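Local coordinates for glycoside hydrolase family 31 (Trueperella pyogenes, PDB 5I0F), which degrades cycloalternan, a cyclic glucose oligosaccharide, probably by retaining hydrolysis, through a covalent glycosyl-enzyme intermediate, at residues V328-F341 with Q451-K465. Residues are numbered along the deposited sequence; the frame is centred on the assembly and turned at random.
With GLC (alpha-D-glucopyranose), chain C; BGC (beta-D-glucopyranose), chain B.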
loop_
_atom_site.group_PDB
_atom_site.type_symbol
_atom_site.label_atom_id
_atom_site.label_comp_id
_atom_site.label_asym_id
_atom_site.label_seq_id
_atom_site.Cartn_x
_atom_site.Cartn_y
_atom_site.Cartn_z
ATOM N N VAL A 328 -16.758 -10.522 0.805
ATOM C CA VAL A 328 -16.508 -9.199 0.235
ATOM C C VAL A 328 -17.195 -9.133 -1.131
ATOM O O VAL A 328 -17.056 -10.058 -1.937
ATOM C CB VAL A 328 -14.979 -8.951 0.072
ATOM C CG1 VAL A 328 -14.714 -7.546 -0.459
ATOM C CG2 VAL A 328 -14.272 -9.169 1.413
ATOM N N ILE A 329 -17.940 -8.049 -1.386
ATOM C CA ILE A 329 -18.542 -7.792 -2.679
ATOM C C ILE A 329 -17.934 -6.499 -3.192
ATOM O O ILE A 329 -18.028 -5.458 -2.525
ATOM C CB ILE A 329 -20.092 -7.662 -2.587
ATOM C CG1 ILE A 329 -20.682 -8.808 -1.748
ATOM C CG2 ILE A 329 -20.692 -7.631 -3.992
ATOM C CD1 ILE A 329 -22.159 -8.677 -1.437
ATOM N N GLU A 330 -17.277 -6.589 -4.351
ATOM C CA GLU A 330 -16.623 -5.454 -4.980
ATOM C C GLU A 330 -17.482 -4.790 -6.016
ATOM O O GLU A 330 -17.664 -3.571 -5.976
ATOM C CB GLU A 330 -15.279 -5.885 -5.602
ATOM C CG GLU A 330 -14.305 -6.375 -4.570
ATOM C CD GLU A 330 -12.868 -6.369 -5.052
ATOM O OE1 GLU A 330 -12.634 -6.620 -6.278
ATOM O OE2 GLU A 330 -11.986 -6.135 -4.186
ATOM N N ALA A 331 -18.024 -5.598 -6.923
ATOM C CA ALA A 331 -18.881 -5.123 -8.006
ATOM C C ALA A 331 -20.347 -5.197 -7.560
ATOM O O ALA A 331 -21.102 -6.019 -8.044
ATOM C CB ALA A 331 -18.654 -5.956 -9.262
ATOM N N TRP A 332 -20.703 -4.333 -6.616
ATOM C CA TRP A 332 -22.043 -4.222 -6.050
ATOM C C TRP A 332 -22.805 -2.998 -6.548
ATOM O O TRP A 332 -24.047 -2.982 -6.519
ATOM C CB TRP A 332 -21.973 -4.159 -4.501
ATOM C CG TRP A 332 -21.268 -2.986 -3.943
ATOM C CD1 TRP A 332 -19.935 -2.858 -3.725
ATOM C CD2 TRP A 332 -21.860 -1.741 -3.563
ATOM N NE1 TRP A 332 -19.651 -1.606 -3.231
ATOM C CE2 TRP A 332 -20.814 -0.898 -3.117
ATOM C CE3 TRP A 332 -23.165 -1.258 -3.554
ATOM C CZ2 TRP A 332 -21.036 0.403 -2.645
ATOM C CZ3 TRP A 332 -23.394 0.059 -3.082
ATOM C CH2 TRP A 332 -22.330 0.857 -2.632
ATOM N N SER A 333 -22.079 -1.948 -6.940
ATOM C CA SER A 333 -22.690 -0.631 -7.139
ATOM C C SER A 333 -22.995 -0.350 -8.612
ATOM O O SER A 333 -22.733 -1.175 -9.495
ATOM C CB SER A 333 -21.765 0.444 -6.581
ATOM O OG SER A 333 -20.725 0.752 -7.517
ATOM N N ASP A 334 -23.577 0.823 -8.855
ATOM C CA ASP A 334 -23.788 1.323 -10.202
ATOM C C ASP A 334 -22.488 1.589 -11.019
ATOM O O ASP A 334 -22.564 1.909 -12.219
ATOM C CB ASP A 334 -24.692 2.575 -10.176
ATOM C CG ASP A 334 -24.098 3.748 -9.372
ATOM O OD1 ASP A 334 -22.871 3.844 -9.176
ATOM O OD2 ASP A 334 -24.891 4.595 -8.933
ATOM N N GLU A 335 -21.321 1.480 -10.378
ATOM C CA GLU A 335 -20.007 1.690 -11.008
ATOM C C GLU A 335 -19.769 3.127 -11.492
ATOM O O GLU A 335 -18.858 3.385 -12.286
ATOM C CB GLU A 335 -19.759 0.689 -12.147
ATOM C CG GLU A 335 -19.710 -0.767 -11.685
ATOM C CD GLU A 335 -18.492 -1.099 -10.812
ATOM O OE1 GLU A 335 -17.415 -0.475 -10.978
ATOM O OE2 GLU A 335 -18.618 -2.005 -9.943
ATOM N N GLU A 336 -20.532 4.052 -10.936
ATOM C CA GLU A 336 -20.411 5.475 -11.213
ATOM C C GLU A 336 -20.115 6.263 -9.939
ATOM O O GLU A 336 -19.180 7.043 -9.924
ATOM C CB GLU A 336 -21.682 5.972 -11.860
ATOM C CG GLU A 336 -21.908 5.338 -13.234
ATOM C CD GLU A 336 -22.920 6.073 -14.090
ATOM O OE1 GLU A 336 -23.436 7.139 -13.676
ATOM O OE2 GLU A 336 -23.191 5.586 -15.206
ATOM N N GLY A 337 -20.921 6.054 -8.888
ATOM C CA GLY A 337 -20.789 6.767 -7.615
ATOM C C GLY A 337 -20.383 5.934 -6.403
ATOM O O GLY A 337 -20.100 6.497 -5.340
ATOM N N PHE A 338 -20.373 4.606 -6.543
ATOM C CA PHE A 338 -20.011 3.674 -5.449
ATOM C C PHE A 338 -20.757 3.929 -4.144
ATOM O O PHE A 338 -20.226 3.782 -3.050
ATOM C CB PHE A 338 -18.494 3.599 -5.305
ATOM C CG PHE A 338 -17.839 3.231 -6.593
ATOM C CD1 PHE A 338 -17.771 1.901 -6.981
ATOM C CD2 PHE A 338 -17.413 4.226 -7.493
ATOM C CE1 PHE A 338 -17.264 1.542 -8.217
ATOM C CE2 PHE A 338 -16.884 3.866 -8.740
ATOM C CZ PHE A 338 -16.808 2.526 -9.102
ATOM N N THR A 339 -22.035 4.289 -4.303
ATOM C CA THR A 339 -22.920 4.612 -3.207
ATOM C C THR A 339 -24.260 3.845 -3.248
ATOM O O THR A 339 -24.885 3.633 -2.213
ATOM C CB THR A 339 -23.165 6.148 -3.239
ATOM O OG1 THR A 339 -21.888 6.806 -3.138
ATOM C CG2 THR A 339 -23.967 6.568 -2.126
ATOM N N ILE A 340 -24.669 3.425 -4.440
ATOM C CA ILE A 340 -25.983 2.844 -4.724
ATOM C C ILE A 340 -25.792 1.504 -5.431
ATOM O O ILE A 340 -25.010 1.425 -6.363
ATOM C CB ILE A 340 -26.767 3.793 -5.646
ATOM C CG1 ILE A 340 -26.918 5.168 -4.946
ATOM C CG2 ILE A 340 -28.103 3.182 -6.060
ATOM C CD1 ILE A 340 -27.505 6.250 -5.793
ATOM N N PHE A 341 -26.532 0.477 -4.995
ATOM C CA PHE A 341 -26.493 -0.844 -5.624
ATOM C C PHE A 341 -26.917 -0.801 -7.111
ATOM O O PHE A 341 -27.833 -0.048 -7.488
ATOM C CB PHE A 341 -27.381 -1.846 -4.862
ATOM C CG PHE A 341 -26.697 -2.543 -3.705
ATOM C CD1 PHE A 341 -26.654 -1.967 -2.442
ATOM C CD2 PHE A 341 -26.095 -3.787 -3.879
ATOM C CE1 PHE A 341 -26.042 -2.603 -1.383
ATOM C CE2 PHE A 341 -25.477 -4.432 -2.819
ATOM C CZ PHE A 341 -25.450 -3.839 -1.565
ATOM N N GLN A 451 -22.659 10.046 2.834
ATOM C CA GLN A 451 -23.200 9.475 1.589
ATOM C C GLN A 451 -23.396 7.933 1.671
ATOM O O GLN A 451 -24.259 7.378 0.980
ATOM C CB GLN A 451 -22.279 9.817 0.411
ATOM C CG GLN A 451 -22.053 11.312 0.124
ATOM C CD GLN A 451 -23.137 11.938 -0.748
ATOM O OE1 GLN A 451 -23.512 11.371 -1.782
ATOM N NE2 GLN A 451 -23.629 13.125 -0.353
ATOM N N ARG A 452 -22.581 7.258 2.483
ATOM C CA ARG A 452 -22.614 5.791 2.666
ATOM C C ARG A 452 -23.292 5.305 3.925
ATOM O O ARG A 452 -23.354 4.084 4.141
ATOM C CB ARG A 452 -21.173 5.224 2.726
ATOM C CG ARG A 452 -20.463 5.216 1.412
ATOM C CD ARG A 452 -19.638 6.469 1.165
ATOM N NE ARG A 452 -19.142 6.350 -0.188
ATOM C CZ ARG A 452 -18.905 7.336 -1.036
ATOM N NH1 ARG A 452 -19.059 8.624 -0.701
ATOM N NH2 ARG A 452 -18.492 7.017 -2.248
ATOM N N ARG A 453 -23.762 6.220 4.775
ATOM C CA ARG A 453 -24.247 5.850 6.101
ATOM C C ARG A 453 -25.404 4.863 6.025
ATOM O O ARG A 453 -25.461 3.910 6.810
ATOM C CB ARG A 453 -24.652 7.099 6.914
ATOM C CG ARG A 453 -25.240 6.799 8.299
ATOM C CD ARG A 453 -25.489 8.076 9.097
ATOM N NE ARG A 453 -24.222 8.682 9.475
ATOM C CZ ARG A 453 -23.437 8.272 10.464
ATOM N NH1 ARG A 453 -23.764 7.231 11.226
ATOM N NH2 ARG A 453 -22.287 8.898 10.681
ATOM N N TYR A 454 -26.305 5.069 5.070
ATOM C CA TYR A 454 -27.480 4.160 4.914
ATOM C C TYR A 454 -27.092 2.693 4.656
ATOM O O TYR A 454 -27.835 1.789 5.039
ATOM C CB TYR A 454 -28.447 4.642 3.837
ATOM C CG TYR A 454 -28.099 4.177 2.447
ATOM C CD1 TYR A 454 -27.195 4.884 1.650
ATOM C CD2 TYR A 454 -28.665 3.020 1.920
ATOM C CE1 TYR A 454 -26.887 4.451 0.378
ATOM C CE2 TYR A 454 -28.346 2.577 0.657
ATOM C CZ TYR A 454 -27.453 3.294 -0.106
ATOM O OH TYR A 454 -27.158 2.840 -1.367
ATOM N N LEU A 455 -25.939 2.465 4.030
ATOM C CA LEU A 455 -25.437 1.095 3.803
ATOM C C LEU A 455 -25.246 0.359 5.122
ATOM O O LEU A 455 -25.541 -0.825 5.217
ATOM C CB LEU A 455 -24.096 1.101 3.052
ATOM C CG LEU A 455 -24.149 1.701 1.654
ATOM C CD1 LEU A 455 -22.726 1.879 1.146
ATOM C CD2 LEU A 455 -24.997 0.827 0.716
ATOM N N VAL A 456 -24.734 1.075 6.121
ATOM C CA VAL A 456 -24.483 0.524 7.437
ATOM C C VAL A 456 -25.773 0.560 8.281
ATOM O O VAL A 456 -26.139 -0.448 8.870
ATOM C CB VAL A 456 -23.334 1.248 8.154
ATOM C CG1 VAL A 456 -23.051 0.591 9.476
ATOM C CG2 VAL A 456 -22.048 1.192 7.320
ATOM N N GLU A 457 -26.450 1.701 8.338
ATOM C CA GLU A 457 -27.584 1.868 9.259
ATOM C C GLU A 457 -28.860 1.189 8.788
ATOM O O GLU A 457 -29.591 0.664 9.620
ATOM C CB GLU A 457 -27.846 3.347 9.567
ATOM C CG GLU A 457 -26.714 3.968 10.357
ATOM C CD GLU A 457 -27.020 5.348 10.888
ATOM O OE1 GLU A 457 -28.048 5.973 10.493
ATOM O OE2 GLU A 457 -26.204 5.811 11.697
ATOM N N ASP A 458 -29.125 1.212 7.477
ATOM C CA ASP A 458 -30.356 0.676 6.901
ATOM C C ASP A 458 -30.131 -0.730 6.329
ATOM O O ASP A 458 -30.880 -1.630 6.668
ATOM C CB ASP A 458 -30.971 1.654 5.871
ATOM C CG ASP A 458 -31.242 3.046 6.467
ATOM O OD1 ASP A 458 -31.384 3.115 7.710
ATOM O OD2 ASP A 458 -31.316 4.077 5.734
ATOM N N LEU A 459 -29.112 -0.929 5.504
ATOM C CA LEU A 459 -28.843 -2.256 4.924
ATOM C C LEU A 459 -28.066 -3.227 5.835
ATOM O O LEU A 459 -28.107 -4.440 5.615
ATOM C CB LEU A 459 -28.145 -2.108 3.577
ATOM C CG LEU A 459 -28.973 -1.440 2.484
ATOM C CD1 LEU A 459 -28.190 -1.444 1.168
ATOM C CD2 LEU A 459 -30.317 -2.110 2.297
ATOM N N ASP A 460 -27.385 -2.690 6.851
ATOM C CA ASP A 460 -26.741 -3.461 7.916
ATOM C C ASP A 460 -25.441 -4.155 7.475
ATOM O O ASP A 460 -25.103 -5.200 8.000
ATOM C CB ASP A 460 -27.731 -4.450 8.562
ATOM C CG ASP A 460 -27.313 -4.897 9.969
ATOM O OD1 ASP A 460 -26.683 -4.105 10.716
ATOM O OD2 ASP A 460 -27.629 -6.058 10.325
ATOM N N ILE A 461 -24.689 -3.560 6.549
ATOM C CA ILE A 461 -23.376 -4.109 6.227
ATOM C C ILE A 461 -22.409 -3.969 7.409
ATOM O O ILE A 461 -22.618 -3.169 8.332
ATOM C CB ILE A 461 -22.745 -3.520 4.951
ATOM C CG1 ILE A 461 -22.300 -2.093 5.132
ATOM C CG2 ILE A 461 -23.673 -3.642 3.745
ATOM C CD1 ILE A 461 -21.378 -1.657 4.024
ATOM N N ASP A 462 -21.342 -4.766 7.370
ATOM C CA ASP A 462 -20.465 -4.954 8.511
ATOM C C ASP A 462 -19.082 -4.320 8.350
ATOM O O ASP A 462 -18.265 -4.359 9.275
ATOM C CB ASP A 462 -20.299 -6.443 8.745
ATOM C CG ASP A 462 -21.620 -7.125 8.959
ATOM O OD1 ASP A 462 -22.186 -6.883 10.019
ATOM O OD2 ASP A 462 -22.083 -7.890 8.072
ATOM N N GLY A 463 -18.804 -3.757 7.187
ATOM C CA GLY A 463 -17.514 -3.137 6.975
ATOM C C GLY A 463 -17.271 -2.777 5.538
ATOM O O GLY A 463 -18.129 -3.023 4.661
ATOM N N PHE A 464 -16.081 -2.231 5.297
ATOM C CA PHE A 464 -15.704 -1.752 3.977
ATOM C C PHE A 464 -14.319 -2.218 3.547
ATOM O O PHE A 464 -13.387 -2.228 4.359
ATOM C CB PHE A 464 -15.739 -0.217 3.955
ATOM C CG PHE A 464 -17.111 0.373 4.164
ATOM C CD1 PHE A 464 -17.981 0.528 3.097
ATOM C CD2 PHE A 464 -17.499 0.837 5.429
ATOM C CE1 PHE A 464 -19.235 1.111 3.288
ATOM C CE2 PHE A 464 -18.741 1.399 5.627
ATOM C CZ PHE A 464 -19.607 1.540 4.566
ATOM N N LYS A 465 -14.192 -2.613 2.277
ATOM C CA LYS A 465 -12.890 -2.802 1.647
ATOM C C LYS A 465 -12.472 -1.463 1.045
ATOM O O LYS A 465 -12.875 -1.124 -0.078
ATOM C CB LYS A 465 -12.940 -3.887 0.572
ATOM C CG LYS A 465 -11.572 -4.172 -0.038
ATOM C CD LYS A 465 -11.587 -5.396 -0.932
ATOM C CE LYS A 465 -10.190 -5.678 -1.461
ATOM N NZ LYS A 465 -10.149 -6.926 -2.276
HETATM C C1 GLC C . -12.134 -3.342 -9.908
HETATM C C2 GLC C . -12.008 -2.451 -11.155
HETATM C C3 GLC C . -12.710 -1.113 -10.958
HETATM C C4 GLC C . -14.133 -1.332 -10.456
HETATM C C5 GLC C . -14.106 -2.165 -9.176
HETATM C C6 GLC C . -15.498 -2.425 -8.609
HETATM O O2 GLC C . -10.629 -2.214 -11.467
HETATM O O3 GLC C . -12.713 -0.376 -12.190
HETATM O O4 GLC C . -14.753 -0.061 -10.208
HETATM O O5 GLC C . -13.491 -3.425 -9.463
HETATM O O6 GLC C . -16.262 -3.211 -9.515
HETATM C C2 BGC B . -7.699 -4.059 -5.346
HETATM C C3 BGC B . -8.241 -5.392 -5.891
HETATM C C4 BGC B . -9.666 -5.187 -6.396
HETATM C C5 BGC B . -9.726 -4.049 -7.427
HETATM C C6 BGC B . -11.184 -3.743 -7.749
HETATM C C1 BGC B . -8.446 -2.749 -5.707
HETATM O O2 BGC B . -6.302 -3.970 -5.003
HETATM O O3 BGC B . -8.188 -6.400 -4.878
HETATM O O4 BGC B . -10.172 -6.404 -6.978
HETATM O O5 BGC B . -9.067 -2.829 -7.002
HETATM O O6 BGC B . -11.280 -2.851 -8.863
HETATM O O HOH W 1 -18.821 8.715 -4.359
HETATM O O HOH W 2 -28.824 1.007 -2.999
#
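Leu455 and Leu459, four residues apart on the chain that leads into strand 463-466, meet aromatic rings of the loop following strand 326-329: Leu455 touches Trp332 and Phe341, Leu459 Phe341 alone. Leu455 CD1 lies 3.9 Å from Trp332 CH2, while CD2 sits where the two rings come together, equally near both. Leu459 and Phe341 lie alongside each other, pointing opposite ways, with Leu459 CD1 3.5 Å from Phe341 CE1. Trp332 CE3 lies 3.6 Å above the centre of the Phe341 ring, so the two rings pack together beside Leu455.

Beside this cluster Tyr454 takes over with a polar contact. Its CG sits between backbone N and carbonyl carbon (chi1 86°), which swings the phenol out to the loop, and OH donates to Thr339 O at 2.6 Å, in the carbonyl plane and on a lone pair. A water bridges the same hydroxyl to Phe341 N. Further along, Thr339 OG1 lies over one face of the Arg452 guanidinium and donates to Gly337 O; a second water links that carbonyl to Arg452 NH2, and Gln388 accepts from Arg452 NE.

At the barrel's sugar-binding end, the fully extended Lys465 passes Val328, CD to CG1 3.8 Å, and closes a salt bridge from NZ to Glu330 OE2 at 2.8 Å. Glu330 OE1 accepts from O4 of the bound beta-glucose at 2.6 Å and is also bonded to Asn302, whereas Lys465 NZ reaches O3 of that sugar only weakly. The chemistry implies a division of labour in this TIM barrel: apolar contacts, with the Tyr454 hydroxyl bond, tie the loop to segment 451-465, while Lys465 and Asn302 hold the Glu330 carboxylate, consistent with its placement to accept from the sugar's O4.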